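Local coordinates for protein 3-methyladenine DNA glycosylase (Helicobacter pylori, PDB 1PU8) that probably removes 3-methyladenine and related alkylated bases from DNA, as a base excision repair glycosylase of the HhH-GPD superfamily, at residues K12-L17 / V207-Q212; P21-P26 / S194-Y199. All coordinates share one frame; numbering follows the deposited sequence.

Both interactions tie the loop between helix 4-12 and helix 31-39 to helices near the C-terminus, and both touch the bound imidazopurine EA1. Their centres lie 14 Å apart, with interaction 2 nested inside the chain loop that interaction 1 closes. The two helices concerned, 195-203 and 207-212, follow one another in the chain. Trp-24 joins the contacts: its NE1 stands 2.8 Å from Glu-208 OE2, a probable hydrogen bond. Trp-24 CD1 packs on Leu-17 CD2 at 3.7 Å, and Trp-24 CZ2 on Val-207 CG1 at the same distance. The ligand meets Trp-24, Trp-25 and Pro-26 from 21-26 and Lys-211 and Glu-208 from 207-212.

Interaction 1: residues K12-L17 / V207-Q212. With EA1 (3H-imidazo[2,1-I]purine), chain C.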
loop_
_atom_site.group_PDB
_atom_site.type_symbol
_atom_site.label_atom_id
_atom_site.label_comp_id
_atom_site.label_asym_id
_atom_site.label_seq_id
_atom_site.Cartn_x
_atom_site.Cartn_y
_atom_site.Cartn_z
ATOM N N LYS A 12 5.166 -6.761 -17.324
ATOM C CA LYS A 12 4.299 -7.913 -17.308
ATOM C C LYS A 12 4.970 -9.131 -17.968
ATOM O O LYS A 12 4.887 -10.255 -17.442
ATOM C CB LYS A 12 2.989 -7.563 -17.993
ATOM C CG LYS A 12 2.042 -8.718 -18.177
ATOM C CD LYS A 12 0.820 -8.614 -17.308
ATOM C CE LYS A 12 -0.151 -9.745 -17.628
ATOM N NZ LYS A 12 0.550 -11.060 -17.725
ATOM N N SER A 13 5.627 -8.923 -19.110
ATOM C CA SER A 13 6.268 -10.031 -19.802
ATOM C C SER A 13 7.465 -10.609 -19.022
ATOM O O SER A 13 7.984 -11.659 -19.381
ATOM C CB SER A 13 6.665 -9.642 -21.217
ATOM O OG SER A 13 7.742 -8.737 -21.172
ATOM N N LEU A 14 7.878 -9.939 -17.945
ATOM C CA LEU A 14 8.934 -10.481 -17.089
ATOM C C LEU A 14 8.420 -11.499 -16.063
ATOM O O LEU A 14 9.217 -12.249 -15.475
ATOM C CB LEU A 14 9.731 -9.364 -16.404
ATOM C CG LEU A 14 10.516 -8.396 -17.294
ATOM C CD1 LEU A 14 11.083 -7.254 -16.460
ATOM C CD2 LEU A 14 11.634 -9.115 -18.064
ATOM N N ASP A 15 7.101 -11.527 -15.851
ATOM C CA ASP A 15 6.466 -12.497 -14.945
ATOM C C ASP A 15 6.965 -12.368 -13.497
ATOM O O ASP A 15 7.231 -13.367 -12.803
ATOM C CB ASP A 15 6.695 -13.924 -15.456
ATOM C CG ASP A 15 5.416 -14.589 -15.916
ATOM O OD1 ASP A 15 4.429 -14.633 -15.127
ATOM O OD2 ASP A 15 5.314 -15.094 -17.059
ATOM N N LEU A 16 7.084 -11.122 -13.064
ATOM C CA LEU A 16 7.663 -10.755 -11.768
ATOM C C LEU A 16 6.786 -11.163 -10.604
ATOM O O LEU A 16 7.254 -11.238 -9.466
ATOM C CB LEU A 16 7.926 -9.229 -11.711
ATOM C CG LEU A 16 8.845 -8.650 -12.796
ATOM C CD1 LEU A 16 8.521 -7.179 -13.168
ATOM C CD2 LEU A 16 10.289 -8.807 -12.380
ATOM N N LEU A 17 5.517 -11.443 -10.888
ATOM C CA LEU A 17 4.559 -11.720 -9.819
ATOM C C LEU A 17 4.195 -13.192 -9.740
ATOM O O LEU A 17 3.287 -13.561 -8.999
ATOM C CB LEU A 17 3.306 -10.821 -9.938
ATOM C CG LEU A 17 3.542 -9.302 -9.885
ATOM C CD1 LEU A 17 2.248 -8.509 -9.735
ATOM C CD2 LEU A 17 4.522 -8.926 -8.769
ATOM N N VAL A 207 8.196 -2.588 -7.773
ATOM C CA VAL A 207 8.902 -2.966 -6.544
ATOM C C VAL A 207 9.740 -4.222 -6.759
ATOM O O VAL A 207 10.925 -4.227 -6.470
ATOM C CB VAL A 207 7.954 -3.171 -5.341
ATOM C CG1 VAL A 207 8.751 -3.600 -4.109
ATOM C CG2 VAL A 207 7.198 -1.866 -5.044
ATOM N N GLU A 208 9.122 -5.272 -7.284
ATOM C CA GLU A 208 9.822 -6.524 -7.530
ATOM C C GLU A 208 10.958 -6.328 -8.519
ATOM O O GLU A 208 12.088 -6.748 -8.244
ATOM C CB GLU A 208 8.865 -7.627 -7.993
ATOM C CG GLU A 208 7.790 -7.986 -6.952
ATOM C CD GLU A 208 8.317 -8.700 -5.704
ATOM O OE1 GLU A 208 9.488 -9.137 -5.651
ATOM O OE2 GLU A 208 7.524 -8.857 -4.760
ATOM N N PHE A 209 10.673 -5.678 -9.650
ATOM C CA PHE A 209 11.705 -5.360 -10.637
ATOM C C PHE A 209 12.898 -4.720 -9.941
ATOM O O PHE A 209 14.055 -5.097 -10.192
ATOM C CB PHE A 209 11.177 -4.416 -11.712
ATOM C CG PHE A 209 12.232 -3.972 -12.707
ATOM C CD1 PHE A 209 12.402 -4.653 -13.905
ATOM C CD2 PHE A 209 13.052 -2.882 -12.432
ATOM C CE1 PHE A 209 13.348 -4.243 -14.811
ATOM C CE2 PHE A 209 14.010 -2.460 -13.329
ATOM C CZ PHE A 209 14.162 -3.138 -14.526
ATOM N N SER A 210 12.608 -3.781 -9.050
ATOM C CA SER A 210 13.651 -3.027 -8.362
ATOM C C SER A 210 14.512 -3.854 -7.405
ATOM O O SER A 210 15.734 -3.724 -7.413
ATOM C CB SER A 210 13.051 -1.822 -7.671
ATOM O OG SER A 210 12.268 -1.106 -8.609
ATOM N N LYS A 211 13.873 -4.711 -6.610
ATOM C CA LYS A 211 14.578 -5.612 -5.701
ATOM C C LYS A 211 15.453 -6.632 -6.446
ATOM O O LYS A 211 16.572 -6.925 -6.010
ATOM C CB LYS A 211 13.587 -6.325 -4.763
ATOM C CG LYS A 211 12.616 -5.376 -4.019
ATOM C CD LYS A 211 12.294 -5.808 -2.573
ATOM C CE LYS A 211 10.998 -6.631 -2.476
ATOM N NZ LYS A 211 10.331 -6.483 -1.146
ATOM N N GLN A 212 14.947 -7.148 -7.571
ATOM C CA GLN A 212 15.648 -8.149 -8.397
ATOM C C GLN A 212 16.811 -7.580 -9.223
ATOM O O GLN A 212 17.573 -8.355 -9.818
ATOM C CB GLN A 212 14.676 -8.876 -9.347
ATOM C CG GLN A 212 13.977 -10.125 -8.800
ATOM C CD GLN A 212 13.289 -10.951 -9.909
ATOM O OE1 GLN A 212 13.924 -11.807 -10.546
ATOM N NE2 GLN A 212 12.002 -10.691 -10.134
HETATM N N7 EA1 C . 7.423 -3.481 -0.073
HETATM C C8 EA1 C . 6.644 -2.437 0.372
HETATM C C5 EA1 C . 6.576 -4.511 -0.228
HETATM C C4 EA1 C . 5.249 -4.021 0.152
HETATM N N3 EA1 C . 4.068 -4.851 0.113
HETATM N N9 EA1 C . 5.314 -2.752 0.516
HETATM C C6 EA1 C . 6.590 -5.840 -0.620
HETATM N N6 EA1 C . 7.652 -6.572 -1.026
HETATM C C11 EA1 C . 7.205 -7.933 -1.351
HETATM N N1 EA1 C . 5.409 -6.603 -0.648
HETATM C C10 EA1 C . 5.711 -7.865 -1.063
HETATM C C2 EA1 C . 4.197 -6.127 -0.291
#
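Leu-16 and Glu-208 bring 12-17 closest to helix 207-212, with a CA-to-CA distance of 6.4 Å. The contact across the segments is mainly apolar. Leu-16 sends one methyl, CD1, to Phe-209 CB at 4.1 Å. The other methyl, Leu-16 CD2, sits against an amide nitrogen, Gln-212 NE2, at 3.4 Å. Leu-14 CD1 lies in the plane of the Phe-209 ring, at its edge, 3.9 Å from CD1 of that ring. Leu-17 touches with CD2 alone, 3.9 Å from Glu-208 CG. Leu-11 of helix 4-12 also packs on Leu-16 and Phe-209.

No hydrogen bond crosses between the segments. The charged ends of Glu-208 and Lys-211 turn to partners beyond 12-17. A bend at chi2 (-69°) folds the Glu-208 chain. Glu-208 OE2, the acceptor for Trp-24 NE1, also comes 3.5 Å from EA1 C11. Lys-211 NZ donates to EA1 N6 at 2.7 Å and also forms a salt bridge with Glu-46, so two partners hold it.

Helix 207-212 thus has one side on the N-terminal loop and sends Lys-211 and Glu-208 to the base. The site is consistent with the base-binding pocket of an HhH-GPD DNA glycosylase.

Interaction 2: residues P21-P26 / S194-Y199; sequences PAWWWP and SLAQLY. With EA1 (3H-imidazo[2,1-I]purine), chain C.
Trp-23 lies across the start of helix 195-203 and meets its N-cap residue and two residues of its first turn. Ser-194 is the N-cap. Ser-194 OG accepts from Gln-197 N at 3.0 Å and stands 4.1 Å from Trp-23 CZ2. Ala-196 follows, with CB 3.9 Å from Trp-23 CH2.

Gln-197 carries most of the contact. With CG anti to the backbone N (chi1 -172°) and the chain extended beyond it, the side chain runs over one face of the indole. Gln-197 CG makes a CH-pi contact 3.8 Å from the centroid of the five-membered ring of Trp-23. The amide stacks on the indole, the planes 11° apart. Gln-197 NE2 reaches past the ring to Ala-22 O, 3.0 Å away. This bond comes from above the carbonyl plane, 66° out of it, while the oxygen lies close to the plane of the Gln-197 amide. Arg-201 NH1, one turn further along the helix, bonds to the same oxygen.

The type I turn from Pro-21 to Trp-24 places Trp-23 on this helix, while Trp-24 and Trp-25 each put a ring face on EA1. Helix 195-203 is backed by helices 167-180 and 182-186, where Leu-198 packs on Val-178, Ala-185 and Leu-186.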
loop_
_atom_site.group_PDB
_atom_site.type_symbol
_atom_site.label_atom_id
_atom_site.label_comp_id
_atom_site.label_asym_id
_atom_site.label_seq_id
_atom_site.Cartn_x
_atom_site.Cartn_y
_atom_site.Cartn_z
ATOM N N PRO A 21 0.607 -13.129 -4.302
ATOM C CA PRO A 21 -0.859 -13.233 -4.263
ATOM C C PRO A 21 -1.491 -12.301 -5.303
ATOM O O PRO A 21 -0.816 -11.481 -5.916
ATOM C CB PRO A 21 -1.238 -12.809 -2.826
ATOM C CG PRO A 21 -0.041 -12.120 -2.267
ATOM C CD PRO A 21 1.173 -12.519 -3.085
ATOM N N ALA A 22 -2.789 -12.436 -5.495
ATOM C CA ALA A 22 -3.509 -11.705 -6.531
ATOM C C ALA A 22 -3.311 -10.167 -6.513
ATOM O O ALA A 22 -3.222 -9.557 -7.572
ATOM C CB ALA A 22 -5.012 -12.076 -6.490
ATOM N N TRP A 23 -3.264 -9.566 -5.328
ATOM C CA TRP A 23 -3.075 -8.127 -5.198
ATOM C C TRP A 23 -1.655 -7.747 -4.789
ATOM O O TRP A 23 -1.404 -6.593 -4.405
ATOM C CB TRP A 23 -4.047 -7.538 -4.175
ATOM C CG TRP A 23 -5.429 -7.424 -4.670
ATOM C CD1 TRP A 23 -6.276 -8.445 -4.983
ATOM C CD2 TRP A 23 -6.144 -6.213 -4.920
ATOM N NE1 TRP A 23 -7.474 -7.937 -5.419
ATOM C CE2 TRP A 23 -7.425 -6.570 -5.375
ATOM C CE3 TRP A 23 -5.835 -4.849 -4.787
ATOM C CZ2 TRP A 23 -8.391 -5.618 -5.729
ATOM C CZ3 TRP A 23 -6.802 -3.905 -5.135
ATOM C CH2 TRP A 23 -8.062 -4.300 -5.600
ATOM N N TRP A 24 -0.739 -8.708 -4.878
ATOM C CA TRP A 24 0.686 -8.523 -4.571
ATOM C C TRP A 24 0.995 -8.344 -3.111
ATOM O O TRP A 24 1.750 -9.131 -2.553
ATOM C CB TRP A 24 1.340 -7.397 -5.367
ATOM C CG TRP A 24 2.791 -7.210 -4.993
ATOM C CD1 TRP A 24 3.826 -8.098 -5.195
ATOM C CD2 TRP A 24 3.363 -6.083 -4.327
ATOM N NE1 TRP A 24 4.998 -7.568 -4.714
ATOM C CE2 TRP A 24 4.738 -6.332 -4.177
ATOM C CE3 TRP A 24 2.851 -4.870 -3.857
ATOM C CZ2 TRP A 24 5.607 -5.410 -3.588
ATOM C CZ3 TRP A 24 3.717 -3.953 -3.274
ATOM C CH2 TRP A 24 5.075 -4.225 -3.154
ATOM N N TRP A 25 0.434 -7.296 -2.513
ATOM C CA TRP A 25 0.492 -7.083 -1.085
ATOM C C TRP A 25 -0.219 -8.237 -0.350
ATOM O O TRP A 25 -1.403 -8.476 -0.561
ATOM C CB TRP A 25 -0.220 -5.769 -0.745
ATOM C CG TRP A 25 0.252 -5.109 0.521
ATOM C CD1 TRP A 25 0.142 -5.595 1.798
ATOM C CD2 TRP A 25 0.892 -3.835 0.633
ATOM N NE1 TRP A 25 0.679 -4.703 2.695
ATOM C CE2 TRP A 25 1.149 -3.610 2.009
ATOM C CE3 TRP A 25 1.275 -2.846 -0.294
ATOM C CZ2 TRP A 25 1.783 -2.441 2.483
ATOM C CZ3 TRP A 25 1.908 -1.678 0.176
ATOM C CH2 TRP A 25 2.158 -1.498 1.554
ATOM N N PRO A 26 0.493 -8.943 0.528
ATOM C CA PRO A 26 -0.101 -10.086 1.253
ATOM C C PRO A 26 -1.176 -9.591 2.187
ATOM O O PRO A 26 -1.002 -8.546 2.804
ATOM C CB PRO A 26 1.069 -10.685 2.050
ATOM C CG PRO A 26 2.122 -9.640 2.078
ATOM C CD PRO A 26 1.895 -8.700 0.890
ATOM N N SER A 194 -9.823 -5.793 -11.769
ATOM C CA SER A 194 -10.220 -4.404 -11.746
ATOM C C SER A 194 -9.017 -3.539 -12.036
ATOM O O SER A 194 -7.875 -3.997 -11.989
ATOM C CB SER A 194 -10.780 -4.057 -10.374
ATOM O OG SER A 194 -9.803 -4.275 -9.374
ATOM N N LEU A 195 -9.273 -2.276 -12.336
ATOM C CA LEU A 195 -8.204 -1.314 -12.489
ATOM C C LEU A 195 -7.467 -1.115 -11.161
ATOM O O LEU A 195 -6.248 -0.926 -11.153
ATOM C CB LEU A 195 -8.751 0.018 -13.005
ATOM C CG LEU A 195 -7.713 1.143 -13.119
ATOM C CD1 LEU A 195 -6.536 0.773 -13.998
ATOM C CD2 LEU A 195 -8.429 2.403 -13.620
ATOM N N ALA A 196 -8.193 -1.159 -10.041
ATOM C CA ALA A 196 -7.535 -1.033 -8.739
ATOM C C ALA A 196 -6.529 -2.173 -8.561
ATOM O O ALA A 196 -5.426 -1.947 -8.083
ATOM C CB ALA A 196 -8.551 -1.024 -7.594
ATOM N N GLN A 197 -6.922 -3.383 -8.951
ATOM C CA GLN A 197 -6.056 -4.554 -8.853
ATOM C C GLN A 197 -4.872 -4.467 -9.829
ATOM O O GLN A 197 -3.754 -4.857 -9.503
ATOM C CB GLN A 197 -6.851 -5.853 -9.075
ATOM C CG GLN A 197 -6.008 -7.086 -8.782
ATOM C CD GLN A 197 -6.750 -8.401 -8.917
ATOM O OE1 GLN A 197 -7.973 -8.431 -9.104
ATOM N NE2 GLN A 197 -6.009 -9.505 -8.800
ATOM N N LEU A 198 -5.136 -3.961 -11.032
ATOM C CA LEU A 198 -4.087 -3.689 -12.002
ATOM C C LEU A 198 -3.025 -2.740 -11.417
ATOM O O LEU A 198 -1.834 -3.011 -11.524
ATOM C CB LEU A 198 -4.669 -3.136 -13.310
ATOM C CG LEU A 198 -3.627 -3.020 -14.434
ATOM C CD1 LEU A 198 -4.319 -3.053 -15.797
ATOM C CD2 LEU A 198 -2.746 -1.745 -14.299
ATOM N N TYR A 199 -3.454 -1.646 -10.797
ATOM C CA TYR A 199 -2.527 -0.735 -10.137
ATOM C C TYR A 199 -1.836 -1.436 -8.992
ATOM O O TYR A 199 -0.628 -1.294 -8.838
ATOM C CB TYR A 199 -3.244 0.491 -9.564
ATOM C CG TYR A 199 -3.735 1.511 -10.578
ATOM C CD1 TYR A 199 -4.882 2.277 -10.319
ATOM C CD2 TYR A 199 -3.044 1.729 -11.774
ATOM C CE1 TYR A 199 -5.346 3.217 -11.234
ATOM C CE2 TYR A 199 -3.490 2.671 -12.693
ATOM C CZ TYR A 199 -4.630 3.404 -12.428
ATOM O OH TYR A 199 -5.044 4.335 -13.340
HETATM N N7 EA1 C . 7.423 -3.481 -0.073
HETATM C C8 EA1 C . 6.644 -2.437 0.372
HETATM C C5 EA1 C . 6.576 -4.511 -0.228
HETATM C C4 EA1 C . 5.249 -4.021 0.152
HETATM N N3 EA1 C . 4.068 -4.851 0.113
HETATM N N9 EA1 C . 5.314 -2.752 0.516
HETATM C C6 EA1 C . 6.590 -5.840 -0.620
HETATM N N6 EA1 C . 7.652 -6.572 -1.026
HETATM C C11 EA1 C . 7.205 -7.933 -1.351
HETATM N N1 EA1 C . 5.409 -6.603 -0.648
HETATM C C10 EA1 C . 5.711 -7.865 -1.063
HETATM C C2 EA1 C . 4.197 -6.127 -0.291
#